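Local coordinates for cystathionine gamma-synthase (Xanthomonas oryzae pv. oryzae KACC 10331, PDB 6LD7), which probably makes cystathionine in the trans-sulfuration route to methionine, using pyridoxal 5'-phosphate as its cofactor, at residues 74-78 and 190-196; 103-108 and 149-155; 276-282 and 391-395. The protein carries 1 engineered substitution. All coordinates share one frame. Residue numbers count along the deposited sequence, not the author numbering.

Interactions 1 and 2 both belong to the large domain of this fold type I PLP enzyme, built on a seven-stranded sheet, while interaction 3 sits far out in the C-terminal domain with its five-stranded sheet. Along the chain, interaction 2 (103-108 with 149-155) falls between the two segments of interaction 1 (74-78 with 190-196), and interaction 3 (276-282 with 391-395) follows both. Interaction 2 joins two neighbouring strands of the large sheet; interaction 1 packs a helix end and a loop against strands 202-206 and 220-224 of that sheet. Their centres are about 20 Å apart. Interaction 3, centred about 36 Å and 39 Å from them, touches neither and lies in a separate domain.

Interaction 1 of 3, residues 74-78 and 190-196; sequences ELEGG and PALQKPL
Helix 63-76 ends here: G77 breaks the helix with positive phi (phi/psi 80/34), a conformation that favours glycine, and its N makes only a weak hydrogen bond (3.4 Å) to E74 O. Facing it is the loop 190-196, which turns into a 3-10 segment at P195; the nearest CA pair is E76 to K194, 5.6 Å. With chi1 and chi2 of E76 both m, its carboxylate folds back into the loop, placing OE2 3.4 Å from P190 CG and OE1 3.4 Å from P195 CD. OE2 is hydrogen-bonded to H205 of strand 202-206. A water donates hydrogen bonds to E76 OE1 (2.5 Å) and E76 O (2.7 Å) and accepts one from L196 N (2.9 Å). K194, m at chi1 and p at chi3, brings CE to 3.6 Å from L75 O. L75 sits between wells at chi1 (-94°), its CB 3.7 Å from P190 CB. L196 (m, t) points at the helix end, with CD1 3.6 Å from both E76 O and G78 CA. The contact joins the end of helix 63-76 to the loop between strands 180-184 and 202-206: a buried carboxylate, satisfied by a histidine and a water, lies among proline carbons, with L196 packing on the helix-end backbone.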
loop_
_atom_site.group_PDB
_atom_site.type_symbol
_atom_site.label_atom_id
_atom_site.label_comp_id
_atom_site.label_asym_id
_atom_site.label_seq_id
_atom_site.Cartn_x
_atom_site.Cartn_y
_atom_site.Cartn_z
ATOM N N GLU C 74 -15.662 20.486 0.800
ATOM C CA GLU C 74 -17.026 20.345 1.363
ATOM C C GLU C 74 -17.022 20.593 2.883
ATOM O O GLU C 74 -17.866 21.313 3.349
ATOM C CB GLU C 74 -17.676 19.014 1.043
ATOM C CG GLU C 74 -19.112 18.961 1.619
ATOM C CD GLU C 74 -19.908 17.695 1.295
ATOM O OE1 GLU C 74 -19.356 16.812 0.583
ATOM O OE2 GLU C 74 -21.073 17.558 1.774
ATOM N N LEU C 75 -16.116 20.072 3.669
ATOM C CA LEU C 75 -16.062 20.328 5.129
ATOM C C LEU C 75 -15.717 21.786 5.385
ATOM O O LEU C 75 -16.197 22.298 6.364
ATOM C CB LEU C 75 -14.942 19.494 5.744
ATOM C CG LEU C 75 -15.267 18.136 6.341
ATOM C CD1 LEU C 75 -16.544 17.543 5.852
ATOM C CD2 LEU C 75 -14.076 17.177 6.249
ATOM N N GLU C 76 -14.832 22.430 4.618
ATOM C CA GLU C 76 -14.455 23.828 4.915
ATOM C C GLU C 76 -15.500 24.809 4.315
ATOM O O GLU C 76 -15.456 25.962 4.630
ATOM C CB GLU C 76 -13.035 24.118 4.468
ATOM C CG GLU C 76 -11.953 23.492 5.318
ATOM C CD GLU C 76 -11.655 24.151 6.682
ATOM O OE1 GLU C 76 -12.476 24.990 7.233
ATOM O OE2 GLU C 76 -10.673 23.714 7.293
ATOM N N GLY C 77 -16.366 24.383 3.414
ATOM C CA GLY C 77 -17.326 25.238 2.689
ATOM C C GLY C 77 -16.654 25.948 1.551
ATOM O O GLY C 77 -16.981 27.099 1.312
ATOM N N GLY C 78 -15.668 25.368 0.857
ATOM C CA GLY C 78 -15.019 26.142 -0.219
ATOM C C GLY C 78 -15.372 25.651 -1.617
ATOM O O GLY C 78 -16.025 24.666 -1.733
ATOM N N PRO C 190 -11.289 21.034 10.185
ATOM C CA PRO C 190 -12.541 21.592 9.724
ATOM C C PRO C 190 -13.727 21.182 10.574
ATOM O O PRO C 190 -14.749 21.854 10.518
ATOM C CB PRO C 190 -12.728 21.013 8.338
ATOM C CG PRO C 190 -11.339 20.497 7.950
ATOM C CD PRO C 190 -10.690 20.066 9.234
ATOM N N ALA C 191 -13.622 20.111 11.340
ATOM C CA ALA C 191 -14.771 19.706 12.175
ATOM C C ALA C 191 -14.965 20.732 13.307
ATOM O O ALA C 191 -16.012 20.711 13.887
ATOM C CB ALA C 191 -14.494 18.347 12.775
ATOM N N LEU C 192 -13.932 21.440 13.751
ATOM C CA LEU C 192 -13.997 22.332 14.952
ATOM C C LEU C 192 -13.950 23.840 14.628
ATOM O O LEU C 192 -14.298 24.642 15.485
ATOM C CB LEU C 192 -12.880 21.910 15.912
ATOM C CG LEU C 192 -13.062 20.554 16.558
ATOM C CD1 LEU C 192 -11.972 20.254 17.578
ATOM C CD2 LEU C 192 -14.469 20.425 17.148
ATOM N N GLN C 193 -13.629 24.221 13.399
ATOM C CA GLN C 193 -13.472 25.639 13.029
ATOM C C GLN C 193 -13.525 25.699 11.521
ATOM O O GLN C 193 -12.763 24.893 10.816
ATOM C CB GLN C 193 -12.169 26.244 13.617
ATOM C CG GLN C 193 -11.990 27.711 13.346
ATOM C CD GLN C 193 -10.719 28.211 13.986
ATOM O OE1 GLN C 193 -9.553 27.990 13.470
ATOM N NE2 GLN C 193 -10.913 28.938 15.078
ATOM N N LYS C 194 -14.287 26.657 11.056
ATOM C CA LYS C 194 -14.520 26.915 9.622
ATOM C C LYS C 194 -14.216 28.362 9.268
ATOM O O LYS C 194 -15.112 29.210 9.125
ATOM C CB LYS C 194 -15.946 26.542 9.275
ATOM C CG LYS C 194 -16.241 25.049 9.361
ATOM C CD LYS C 194 -17.701 24.688 9.021
ATOM C CE LYS C 194 -18.007 25.147 7.605
ATOM N NZ LYS C 194 -19.304 24.593 7.151
ATOM N N PRO C 195 -12.933 28.660 9.000
ATOM C CA PRO C 195 -12.516 30.028 8.732
ATOM C C PRO C 195 -13.178 30.663 7.506
ATOM O O PRO C 195 -13.389 31.921 7.490
ATOM C CB PRO C 195 -11.003 29.935 8.611
ATOM C CG PRO C 195 -10.672 28.706 9.387
ATOM C CD PRO C 195 -11.803 27.736 9.079
ATOM N N LEU C 196 -13.592 29.859 6.543
ATOM C CA LEU C 196 -14.239 30.418 5.317
ATOM C C LEU C 196 -15.617 30.919 5.693
ATOM O O LEU C 196 -16.068 31.743 4.968
ATOM C CB LEU C 196 -14.336 29.431 4.152
ATOM C CG LEU C 196 -13.027 28.744 3.703
ATOM C CD1 LEU C 196 -13.243 27.791 2.509
ATOM C CD2 LEU C 196 -11.954 29.738 3.332
HETATM O O HOH W 1 -13.813 27.014 6.486
#

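Interaction 2 of 3, residues 103-108 and 149-155; sequences DTLVVP and PKLVLIE
Two neighbouring parallel strands, 104-108 and 151-155, run 4.7 Å apart at closest approach, their directions 14° from one another. The register pairs L105 with L151 (CA to CA 5.0 Å) and V106 with V152 (CA to CA 4.6 Å). At the start, T104 O takes two donors: K150 N at 2.8 Å and, weakly, L151 N at 3.5 Å. V106 then bonds through both of its backbone groups, its N to L151 O (2.9 Å) and its O accepting from L153 N (2.9 Å). L105 CA makes a CA-H...O contact of 3.3 Å with L151 O, while the backbone of L105 and V107 bonds to strand 129-133 on the other edge. On one face L105 CD1 meets L151 CG at 3.7 Å (both leucines t, p), and F119 of helix 113-124 covers L105 and L153. On the other, V106 CG2 reaches P149 CB at 3.5 Å. D103 OD2 is 4.2 Å from K150 NZ, too far for a salt bridge; OD2 is hydrogen-bonded to Q100 N, and NZ gives a weak hydrogen bond to V98 O. E155 OE2 accepts from Y112 N. The pair lies within the parallel part of the fold type I sheet: 104-108 is flanked by 151-155 and 129-133, and 151-155 has 180-184 on its other side. Because P108 N has no hydrogen to give, the ladder stops at L153 N to V106 O, and L153 O meets the P108 CD carbon at 3.1 Å instead.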
loop_
_atom_site.group_PDB
_atom_site.type_symbol
_atom_site.label_atom_id
_atom_site.label_comp_id
_atom_site.label_asym_id
_atom_site.label_seq_id
_atom_site.Cartn_x
_atom_site.Cartn_y
_atom_site.Cartn_z
ATOM N N ASP C 103 5.134 42.808 -2.998
ATOM C CA ASP C 103 3.972 42.516 -2.131
ATOM C C ASP C 103 4.523 42.276 -0.729
ATOM O O ASP C 103 5.622 41.773 -0.561
ATOM C CB ASP C 103 3.182 41.267 -2.490
ATOM C CG ASP C 103 2.423 41.371 -3.772
ATOM O OD1 ASP C 103 2.279 42.478 -4.206
ATOM O OD2 ASP C 103 2.002 40.318 -4.340
ATOM N N THR C 104 3.657 42.483 0.251
ATOM C CA THR C 104 3.965 42.267 1.662
ATOM C C THR C 104 3.008 41.213 2.195
ATOM O O THR C 104 1.802 41.249 1.899
ATOM C CB THR C 104 3.865 43.621 2.410
ATOM O OG1 THR C 104 4.968 44.457 2.039
ATOM C CG2 THR C 104 4.029 43.407 3.880
ATOM N N LEU C 105 3.540 40.394 3.058
ATOM C CA LEU C 105 2.812 39.345 3.773
ATOM C C LEU C 105 2.872 39.687 5.267
ATOM O O LEU C 105 3.977 39.923 5.812
ATOM C CB LEU C 105 3.506 38.002 3.529
ATOM C CG LEU C 105 3.080 36.874 4.468
ATOM C CD1 LEU C 105 1.665 36.445 4.092
ATOM C CD2 LEU C 105 4.038 35.666 4.362
ATOM N N VAL C 106 1.727 39.607 5.909
ATOM C CA VAL C 106 1.665 39.756 7.371
ATOM C C VAL C 106 1.606 38.372 8.002
ATOM O O VAL C 106 0.791 37.606 7.621
ATOM C CB VAL C 106 0.440 40.586 7.773
ATOM C CG1 VAL C 106 0.437 40.775 9.264
ATOM C CG2 VAL C 106 0.436 41.903 7.044
ATOM N N VAL C 107 2.460 38.134 8.981
ATOM C CA VAL C 107 2.654 36.839 9.681
ATOM C C VAL C 107 2.463 37.066 11.164
ATOM O O VAL C 107 3.028 38.003 11.703
ATOM C CB VAL C 107 4.093 36.389 9.407
ATOM C CG1 VAL C 107 4.412 35.163 10.161
ATOM C CG2 VAL C 107 4.204 36.152 7.931
ATOM N N PRO C 108 1.773 36.162 11.877
ATOM C CA PRO C 108 1.693 36.235 13.323
ATOM C C PRO C 108 3.084 36.079 13.933
ATOM O O PRO C 108 3.795 35.244 13.465
ATOM C CB PRO C 108 0.839 35.035 13.743
ATOM C CG PRO C 108 0.085 34.705 12.477
ATOM C CD PRO C 108 1.032 35.029 11.323
ATOM N N PRO C 149 -0.929 45.397 2.926
ATOM C CA PRO C 149 -0.302 44.120 2.601
ATOM C C PRO C 149 -1.133 43.366 1.569
ATOM O O PRO C 149 -2.326 43.614 1.418
ATOM C CB PRO C 149 -0.249 43.397 3.961
ATOM C CG PRO C 149 -1.380 44.011 4.755
ATOM C CD PRO C 149 -1.539 45.434 4.246
ATOM N N LYS C 150 -0.528 42.406 0.868
ATOM C CA LYS C 150 -1.309 41.605 -0.095
ATOM C C LYS C 150 -2.040 40.493 0.651
ATOM O O LYS C 150 -3.126 40.039 0.217
ATOM C CB LYS C 150 -0.346 41.005 -1.112
ATOM C CG LYS C 150 -1.019 40.176 -2.181
ATOM C CD LYS C 150 -1.724 41.063 -3.149
ATOM C CE LYS C 150 -2.755 40.253 -3.868
ATOM N NZ LYS C 150 -2.094 39.712 -5.040
ATOM N N LEU C 151 -1.396 39.920 1.652
ATOM C CA LEU C 151 -1.893 38.659 2.240
ATOM C C LEU C 151 -1.618 38.752 3.712
ATOM O O LEU C 151 -0.497 39.174 4.046
ATOM C CB LEU C 151 -1.098 37.468 1.625
ATOM C CG LEU C 151 -1.454 36.070 2.121
ATOM C CD1 LEU C 151 -2.906 35.804 1.821
ATOM C CD2 LEU C 151 -0.575 35.027 1.396
ATOM N N VAL C 152 -2.540 38.230 4.505
ATOM C CA VAL C 152 -2.402 38.097 5.974
ATOM C C VAL C 152 -2.618 36.656 6.332
ATOM O O VAL C 152 -3.629 36.106 5.938
ATOM C CB VAL C 152 -3.451 38.959 6.697
ATOM C CG1 VAL C 152 -3.356 38.748 8.185
ATOM C CG2 VAL C 152 -3.320 40.390 6.308
ATOM N N LEU C 153 -1.692 36.113 7.072
ATOM C CA LEU C 153 -1.754 34.732 7.574
ATOM C C LEU C 153 -2.283 34.801 9.020
ATOM O O LEU C 153 -1.690 35.548 9.869
ATOM C CB LEU C 153 -0.381 34.044 7.506
ATOM C CG LEU C 153 -0.236 32.757 8.331
ATOM C CD1 LEU C 153 -1.034 31.655 7.709
ATOM C CD2 LEU C 153 1.225 32.307 8.428
ATOM N N ILE C 154 -3.264 33.947 9.311
ATOM C CA ILE C 154 -3.749 33.724 10.678
ATOM C C ILE C 154 -3.513 32.286 11.070
ATOM O O ILE C 154 -3.894 31.397 10.308
ATOM C CB ILE C 154 -5.220 34.051 10.751
ATOM C CG1 ILE C 154 -5.509 35.445 10.254
ATOM C CG2 ILE C 154 -5.752 33.798 12.131
ATOM C CD1 ILE C 154 -6.944 35.673 10.084
ATOM N N GLU C 155 -3.002 32.056 12.261
ATOM C CA GLU C 155 -2.861 30.672 12.771
ATOM C C GLU C 155 -3.504 30.644 14.150
ATOM O O GLU C 155 -2.958 31.221 15.185
ATOM C CB GLU C 155 -1.402 30.245 12.797
ATOM C CG GLU C 155 -1.179 28.804 13.242
ATOM C CD GLU C 155 0.294 28.458 13.377
ATOM O OE1 GLU C 155 0.581 27.634 14.346
ATOM O OE2 GLU C 155 1.147 29.033 12.515
#

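Interaction 3 of 3, residues 276-282 and 391-395; sequences LLDGHAM and LSRAE
Helix 259-277 ends at L277, and D278 is the first residue to leave helical angles. A type II beta turn from L277 to H280 follows, closed by H280 N to L277 O at 3.1 Å; G279, in its third position, has the positive phi (phi/psi 76/2) that favours glycine there. A281 and M282 then lead the chain into strand 283-287. The partner, 391-395, is part of helix 380-396, with E395 N bonded to L391 O at 2.9 Å; M282 and L391 are the nearest CA pair, at 6.5 Å. L391 (m, t) is the central side chain. Its CD1 lies 3.6 Å from the centroid of the H280 ring, 12° off the normal, a CH-pi contact over the face, and the same methyl carbon is 4.1 Å from L277 CD2 and 4.4 Å from L276 CD2. This is the C-terminal domain of a fold type I PLP enzyme, where the end of the long helix 259-277 and helix 380-396 are both seated on strand 310-315: L277 rests on F313, and L391 and A394 on L315. The imidazole is held by M282 N, which donates to H280 ND1 at 2.9 Å. M282, m at all three chi angles, curls over the helix: its CB is 4.1 Å from L391 CD2, and its CE 3.7 Å from A394 CB and 3.5 Å from E395 N.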
loop_
_atom_site.group_PDB
_atom_site.type_symbol
_atom_site.label_atom_id
_atom_site.label_comp_id
_atom_site.label_asym_id
_atom_site.label_seq_id
_atom_site.Cartn_x
_atom_site.Cartn_y
_atom_site.Cartn_z
ATOM N N LEU C 276 -7.578 18.086 35.788
ATOM C CA LEU C 276 -6.533 17.615 36.754
ATOM C C LEU C 276 -5.434 18.686 36.859
ATOM O O LEU C 276 -4.971 18.990 37.951
ATOM C CB LEU C 276 -5.933 16.322 36.234
ATOM C CG LEU C 276 -4.648 15.879 36.928
ATOM C CD1 LEU C 276 -5.018 15.251 38.297
ATOM C CD2 LEU C 276 -3.888 14.875 36.068
ATOM N N LEU C 277 -5.008 19.273 35.741
ATOM C CA LEU C 277 -3.776 20.096 35.724
ATOM C C LEU C 277 -4.105 21.492 36.283
ATOM O O LEU C 277 -3.287 22.062 36.968
ATOM C CB LEU C 277 -3.208 20.217 34.310
ATOM C CG LEU C 277 -2.696 18.925 33.692
ATOM C CD1 LEU C 277 -2.175 19.223 32.319
ATOM C CD2 LEU C 277 -1.617 18.251 34.533
ATOM N N ASP C 278 -5.263 22.031 36.015
ATOM C CA ASP C 278 -5.555 23.421 36.409
ATOM C C ASP C 278 -5.700 23.525 37.945
ATOM O O ASP C 278 -6.604 22.922 38.478
ATOM C CB ASP C 278 -6.853 23.900 35.775
ATOM C CG ASP C 278 -7.146 25.371 36.050
ATOM O OD1 ASP C 278 -6.218 26.202 36.006
ATOM O OD2 ASP C 278 -8.309 25.692 36.199
ATOM N N GLY C 279 -4.869 24.328 38.583
ATOM C CA GLY C 279 -4.808 24.454 40.050
ATOM C C GLY C 279 -4.099 23.282 40.732
ATOM O O GLY C 279 -4.031 23.323 41.898
ATOM N N HIS C 280 -3.547 22.261 40.070
ATOM C CA HIS C 280 -2.726 21.248 40.771
ATOM C C HIS C 280 -1.506 21.977 41.348
ATOM O O HIS C 280 -0.965 22.907 40.708
ATOM C CB HIS C 280 -2.358 20.102 39.840
ATOM C CG HIS C 280 -1.655 18.969 40.491
ATOM N ND1 HIS C 280 -0.349 19.094 40.923
ATOM C CD2 HIS C 280 -2.055 17.698 40.769
ATOM C CE1 HIS C 280 0.049 17.941 41.428
ATOM N NE2 HIS C 280 -0.986 17.076 41.371
ATOM N N ALA C 281 -1.032 21.539 42.498
ATOM C CA ALA C 281 0.075 22.210 43.209
ATOM C C ALA C 281 1.346 22.209 42.358
ATOM O O ALA C 281 2.131 23.060 42.543
ATOM C CB ALA C 281 0.290 21.510 44.566
ATOM N N MET C 282 1.588 21.233 41.493
ATOM C CA MET C 282 2.875 21.169 40.759
ATOM C C MET C 282 2.784 21.962 39.447
ATOM O O MET C 282 3.750 21.965 38.706
ATOM C CB MET C 282 3.224 19.703 40.481
ATOM C CG MET C 282 3.757 18.967 41.710
ATOM S SD MET C 282 5.272 19.827 42.270
ATOM C CE MET C 282 6.397 19.573 40.901
ATOM N N LEU C 391 3.328 13.868 37.813
ATOM C CA LEU C 391 3.332 15.059 38.703
ATOM C C LEU C 391 3.967 14.687 40.065
ATOM O O LEU C 391 4.702 15.489 40.662
ATOM C CB LEU C 391 1.881 15.483 38.863
ATOM C CG LEU C 391 1.265 16.158 37.633
ATOM C CD1 LEU C 391 -0.201 16.437 37.886
ATOM C CD2 LEU C 391 1.993 17.437 37.275
ATOM N N SER C 392 3.771 13.442 40.476
ATOM C CA SER C 392 4.356 12.858 41.704
ATOM C C SER C 392 5.883 12.670 41.601
ATOM O O SER C 392 6.612 13.144 42.489
ATOM C CB SER C 392 3.622 11.591 41.953
ATOM O OG SER C 392 4.152 10.999 43.069
ATOM N N ARG C 393 6.386 12.098 40.512
ATOM C CA ARG C 393 7.849 12.064 40.279
ATOM C C ARG C 393 8.439 13.468 40.297
ATOM O O ARG C 393 9.555 13.641 40.938
ATOM C CB ARG C 393 8.250 11.511 38.930
ATOM C CG ARG C 393 8.150 10.004 38.763
ATOM C CD ARG C 393 8.558 9.821 37.262
ATOM N NE ARG C 393 7.460 9.025 36.951
ATOM C CZ ARG C 393 6.524 9.056 36.056
ATOM N NH1 ARG C 393 6.440 9.798 34.988
ATOM N NH2 ARG C 393 5.613 8.165 36.320
ATOM N N ALA C 394 7.794 14.418 39.622
ATOM C CA ALA C 394 8.267 15.825 39.589
ATOM C C ALA C 394 8.316 16.414 41.015
ATOM O O ALA C 394 9.256 17.099 41.332
ATOM C CB ALA C 394 7.367 16.698 38.738
ATOM N N GLU C 395 7.263 16.270 41.796
ATOM C CA GLU C 395 7.169 16.754 43.179
ATOM C C GLU C 395 8.368 16.228 44.009
ATOM O O GLU C 395 8.969 17.041 44.711
ATOM C CB GLU C 395 5.864 16.305 43.811
ATOM C CG GLU C 395 5.749 16.711 45.269
ATOM C CD GLU C 395 4.350 16.597 45.846
ATOM O OE1 GLU C 395 4.179 16.975 47.004
ATOM O OE2 GLU C 395 3.435 16.135 45.146
#